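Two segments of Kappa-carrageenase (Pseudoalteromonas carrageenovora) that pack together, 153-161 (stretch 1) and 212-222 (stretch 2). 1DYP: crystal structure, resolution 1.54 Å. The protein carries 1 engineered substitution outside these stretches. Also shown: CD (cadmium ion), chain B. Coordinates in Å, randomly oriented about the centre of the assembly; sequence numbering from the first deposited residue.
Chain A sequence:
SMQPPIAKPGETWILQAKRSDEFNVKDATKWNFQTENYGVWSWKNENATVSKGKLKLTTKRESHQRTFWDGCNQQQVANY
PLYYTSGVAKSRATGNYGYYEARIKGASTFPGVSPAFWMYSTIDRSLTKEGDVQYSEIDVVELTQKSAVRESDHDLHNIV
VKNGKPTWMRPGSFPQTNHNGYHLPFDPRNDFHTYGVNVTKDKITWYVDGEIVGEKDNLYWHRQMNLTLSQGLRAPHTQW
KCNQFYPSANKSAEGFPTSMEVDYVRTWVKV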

# COMPACT_ATOMS: atom_id res chain seq x y z
N ASP A 153 2.83 -6.66 -7.86
CA ASP A 153 1.48 -7.05 -7.48
C ASP A 153 0.54 -5.84 -7.46
O ASP A 153 0.92 -4.76 -7.03
N HIS A 154 -0.68 -6.04 -7.94
CA HIS A 154 -1.70 -4.98 -8.00
C HIS A 154 -2.91 -5.73 -7.48
O HIS A 154 -3.74 -6.22 -8.25
N ASP A 155 -2.96 -5.84 -6.16
CA ASP A 155 -4.00 -6.62 -5.49
C ASP A 155 -5.12 -5.90 -4.74
O ASP A 155 -5.21 -4.66 -4.69
N LEU A 156 -5.98 -6.72 -4.15
CA LEU A 156 -7.13 -6.28 -3.37
C LEU A 156 -7.25 -7.15 -2.12
O LEU A 156 -6.96 -8.35 -2.17
N HIS A 157 -7.66 -6.54 -1.02
CA HIS A 157 -7.87 -7.25 0.24
C HIS A 157 -9.21 -6.77 0.78
O HIS A 157 -9.59 -5.62 0.55
N ASN A 158 -9.92 -7.63 1.48
CA ASN A 158 -11.21 -7.24 2.04
C ASN A 158 -11.74 -8.25 3.03
O ASN A 158 -11.26 -9.38 3.11
N ILE A 159 -12.74 -7.82 3.79
CA ILE A 159 -13.43 -8.67 4.74
C ILE A 159 -14.90 -8.53 4.36
O ILE A 159 -15.44 -7.42 4.37
N VAL A 160 -15.53 -9.64 4.01
CA VAL A 160 -16.93 -9.62 3.64
C VAL A 160 -17.67 -10.73 4.38
O VAL A 160 -17.11 -11.81 4.60
N VAL A 161 -18.91 -10.46 4.76
CA VAL A 161 -19.70 -11.45 5.48
C VAL A 161 -20.22 -12.54 4.53
O VAL A 161 -20.97 -12.25 3.60
N ILE A 212 -2.34 -1.03 -19.04
CA ILE A 212 -3.28 -1.66 -18.11
C ILE A 212 -2.69 -3.01 -17.70
O ILE A 212 -2.42 -3.86 -18.55
N VAL A 213 -2.48 -3.19 -16.40
CA VAL A 213 -1.89 -4.42 -15.89
C VAL A 213 -2.84 -5.21 -15.01
O VAL A 213 -2.50 -6.28 -14.51
N GLY A 214 -4.04 -4.67 -14.81
CA GLY A 214 -5.00 -5.36 -13.99
C GLY A 214 -6.39 -4.78 -14.09
O GLY A 214 -6.56 -3.60 -14.39
N GLU A 215 -7.38 -5.63 -13.89
CA GLU A 215 -8.78 -5.19 -13.89
C GLU A 215 -9.59 -6.22 -13.13
O GLU A 215 -9.44 -7.42 -13.33
N LYS A 216 -10.46 -5.72 -12.26
CA LYS A 216 -11.32 -6.57 -11.45
C LYS A 216 -12.65 -5.86 -11.31
O LYS A 216 -12.74 -4.65 -11.51
N ASP A 217 -13.69 -6.60 -10.96
CA ASP A 217 -14.97 -5.97 -10.73
C ASP A 217 -14.92 -5.45 -9.31
O ASP A 217 -14.34 -6.08 -8.42
N ASN A 218 -15.49 -4.27 -9.09
CA ASN A 218 -15.46 -3.70 -7.75
C ASN A 218 -16.59 -4.29 -6.93
O ASN A 218 -17.67 -3.71 -6.83
N LEU A 219 -16.33 -5.46 -6.35
CA LEU A 219 -17.31 -6.16 -5.55
C LEU A 219 -17.33 -5.71 -4.10
O LEU A 219 -18.41 -5.53 -3.52
N TYR A 220 -16.15 -5.51 -3.53
CA TYR A 220 -16.04 -5.16 -2.12
C TYR A 220 -15.15 -3.96 -1.80
O TYR A 220 -14.59 -3.89 -0.71
N TRP A 221 -15.04 -3.02 -2.72
CA TRP A 221 -14.18 -1.87 -2.48
C TRP A 221 -14.89 -0.53 -2.67
O TRP A 221 -14.50 0.30 -3.50
N HIS A 222 -15.95 -0.33 -1.89
CA HIS A 222 -16.73 0.90 -1.95
C HIS A 222 -16.62 1.70 -0.66
O HIS A 222 -17.21 2.78 -0.53

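The two stretches are joined by a single hydrogen bond, and it runs from a side chain to a backbone: Trp221 NE1 donates to His157 O at 3.0 Å, with an N-H...O angle of 159°. The indole suits this place because it offers one polar hydrogen at its edge and a broad apolar surface beside it. Leu156 uses that surface. In the m, t rotamer its CD1 lies over the ring face, 3.5 Å from the centroid of the six-membered ring, a CH-pi contact, while its CB comes within 3.4 Å of Trp221 CZ2. Leu156 CD1 also reaches Lys216 CB at 4.0 Å; here the lysine contributes aliphatic carbon, and its end leads away to a polar partner elsewhere in the structure.

Along strand 156-161, the side chains of Leu156, Asn158 and Val160 point toward stretch 2, whereas His157 and Ile159 point away, the usual alternation of a strand. Asn158, chi1 p, lies against two aromatic rings, its flat amide bringing ND2 3.3 Å from Tyr220 CD2 and OD1 3.2 Å from Trp221 CZ2. Val160, also p, lies over one face of the Tyr220 ring and brings CG2 to 3.8 Å from CE1, its compact branched side chain matching the flat ring.

At the other end, His154 (m) presents a flat imidazole face to Val213 (m), whose CG2 stands 3.6 Å from the ring centroid, while its nitrogens bond outside this contact. Gly214, the nearest backbone neighbour of His154, has no side chain to add.

Trp221 and Tyr220 are both m at chi1. Asn218 (t), whose amide can both accept and donate, ties itself to the backbone of Trp221: its OD1 accepts from Trp221 N at 2.8 Å, and its ND2 donates to Trp221 O at 3.0 Å. Glu215 takes no part in the packing; its carboxylate grips cadmium through OE1 and OE2, each 2.4 Å from CD, and a water and two atoms from elsewhere in the structure also bind the ion.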

# COMPACT_ATOMS: atom_id res chain seq x y z
CB ASP A 153 1.48 -7.73 -6.12
CG ASP A 153 2.29 -9.00 -6.12
OD1 ASP A 153 2.01 -9.88 -6.96
OD2 ASP A 153 3.20 -9.11 -5.29
CB HIS A 154 -1.83 -4.55 -9.46
CG HIS A 154 -0.51 -4.23 -10.10
ND1 HIS A 154 0.08 -2.99 -10.03
CD2 HIS A 154 0.37 -5.02 -10.76
CE1 HIS A 154 1.26 -3.02 -10.61
NE2 HIS A 154 1.47 -4.24 -11.06
CB ASP A 155 -3.32 -7.56 -4.50
CG ASP A 155 -2.33 -8.48 -5.16
OD1 ASP A 155 -2.54 -8.79 -6.35
OD2 ASP A 155 -1.36 -8.91 -4.50
CB LEU A 156 -8.42 -6.42 -4.18
CG LEU A 156 -8.56 -5.63 -5.48
CD1 LEU A 156 -9.83 -6.08 -6.19
CD2 LEU A 156 -8.61 -4.14 -5.18
CB HIS A 157 -6.79 -6.92 1.27
CG HIS A 157 -5.42 -7.38 0.90
ND1 HIS A 157 -4.68 -6.79 -0.10
CD2 HIS A 157 -4.65 -8.37 1.41
CE1 HIS A 157 -3.50 -7.39 -0.18
NE2 HIS A 157 -3.46 -8.35 0.72
CB ASN A 158 -12.25 -7.07 0.93
CG ASN A 158 -12.54 -8.37 0.19
OD1 ASN A 158 -11.73 -8.82 -0.61
ND2 ASN A 158 -13.68 -8.99 0.48
CB ILE A 159 -13.27 -8.21 6.19
CG1 ILE A 159 -11.81 -8.37 6.64
CG2 ILE A 159 -14.19 -9.04 7.09
CD1 ILE A 159 -11.55 -7.84 8.04
CB VAL A 160 -17.12 -9.78 2.11
CG1 VAL A 160 -16.57 -11.12 1.65
CG2 VAL A 160 -18.59 -9.65 1.74
CB VAL A 161 -20.89 -10.78 6.19
CG1 VAL A 161 -21.76 -11.83 6.87
CG2 VAL A 161 -20.39 -9.78 7.21
CB ILE A 212 -4.66 -1.88 -18.77
CG1 ILE A 212 -5.31 -0.52 -19.07
CG2 ILE A 212 -5.56 -2.71 -17.84
CD1 ILE A 212 -6.67 -0.62 -19.75
CB VAL A 213 -0.61 -4.13 -15.09
CG1 VAL A 213 0.35 -3.31 -15.93
CG2 VAL A 213 -0.94 -3.40 -13.80
CB GLU A 215 -9.37 -5.05 -15.30
CG GLU A 215 -10.82 -4.54 -15.23
CD GLU A 215 -11.55 -4.51 -16.56
OE1 GLU A 215 -11.23 -5.32 -17.45
OE2 GLU A 215 -12.47 -3.68 -16.71
CB LYS A 216 -10.75 -6.77 -10.05
CG LYS A 216 -9.38 -7.42 -9.98
CD LYS A 216 -9.42 -8.86 -10.44
CE LYS A 216 -8.07 -9.53 -10.22
NZ LYS A 216 -7.98 -10.87 -10.87
CB ASP A 217 -16.10 -6.99 -10.89
CG ASP A 217 -16.36 -7.31 -12.34
OD1 ASP A 217 -16.80 -6.40 -13.07
OD2 ASP A 217 -16.13 -8.47 -12.75
CB ASN A 218 -15.60 -2.18 -7.79
CG ASN A 218 -15.37 -1.56 -6.43
OD1 ASN A 218 -15.38 -2.26 -5.42
ND2 ASN A 218 -15.16 -0.25 -6.40
CB LEU A 219 -17.03 -7.66 -5.58
CG LEU A 219 -16.92 -8.35 -6.94
CD1 LEU A 219 -16.46 -9.78 -6.74
CD2 LEU A 219 -18.27 -8.30 -7.64
CB TYR A 220 -15.50 -6.37 -1.36
CG TYR A 220 -16.13 -7.68 -1.77
CD1 TYR A 220 -17.49 -7.90 -1.59
CD2 TYR A 220 -15.37 -8.70 -2.35
CE1 TYR A 220 -18.08 -9.10 -1.97
CE2 TYR A 220 -15.95 -9.91 -2.73
CZ TYR A 220 -17.31 -10.10 -2.54
OH TYR A 220 -17.90 -11.29 -2.91
CB TRP A 221 -12.94 -2.00 -3.37
CG TRP A 221 -12.21 -3.27 -3.05
CD1 TRP A 221 -11.32 -3.47 -2.03
CD2 TRP A 221 -12.44 -4.57 -3.63
NE1 TRP A 221 -11.01 -4.81 -1.92
CE2 TRP A 221 -11.68 -5.50 -2.90
CE3 TRP A 221 -13.22 -5.03 -4.70
CZ2 TRP A 221 -11.68 -6.87 -3.19
CZ3 TRP A 221 -13.22 -6.39 -4.99
CH2 TRP A 221 -12.45 -7.29 -4.24
CB HIS A 222 -18.20 0.59 -2.24
CG HIS A 222 -18.41 -0.22 -3.49
ND1 HIS A 222 -18.49 -1.60 -3.47
CD2 HIS A 222 -18.53 0.15 -4.78
CE1 HIS A 222 -18.65 -2.04 -4.71
NE2 HIS A 222 -18.68 -1.00 -5.52
CD CD B . -13.33 -4.85 -18.56
O HOH W 1 -12.20 -3.33 -19.97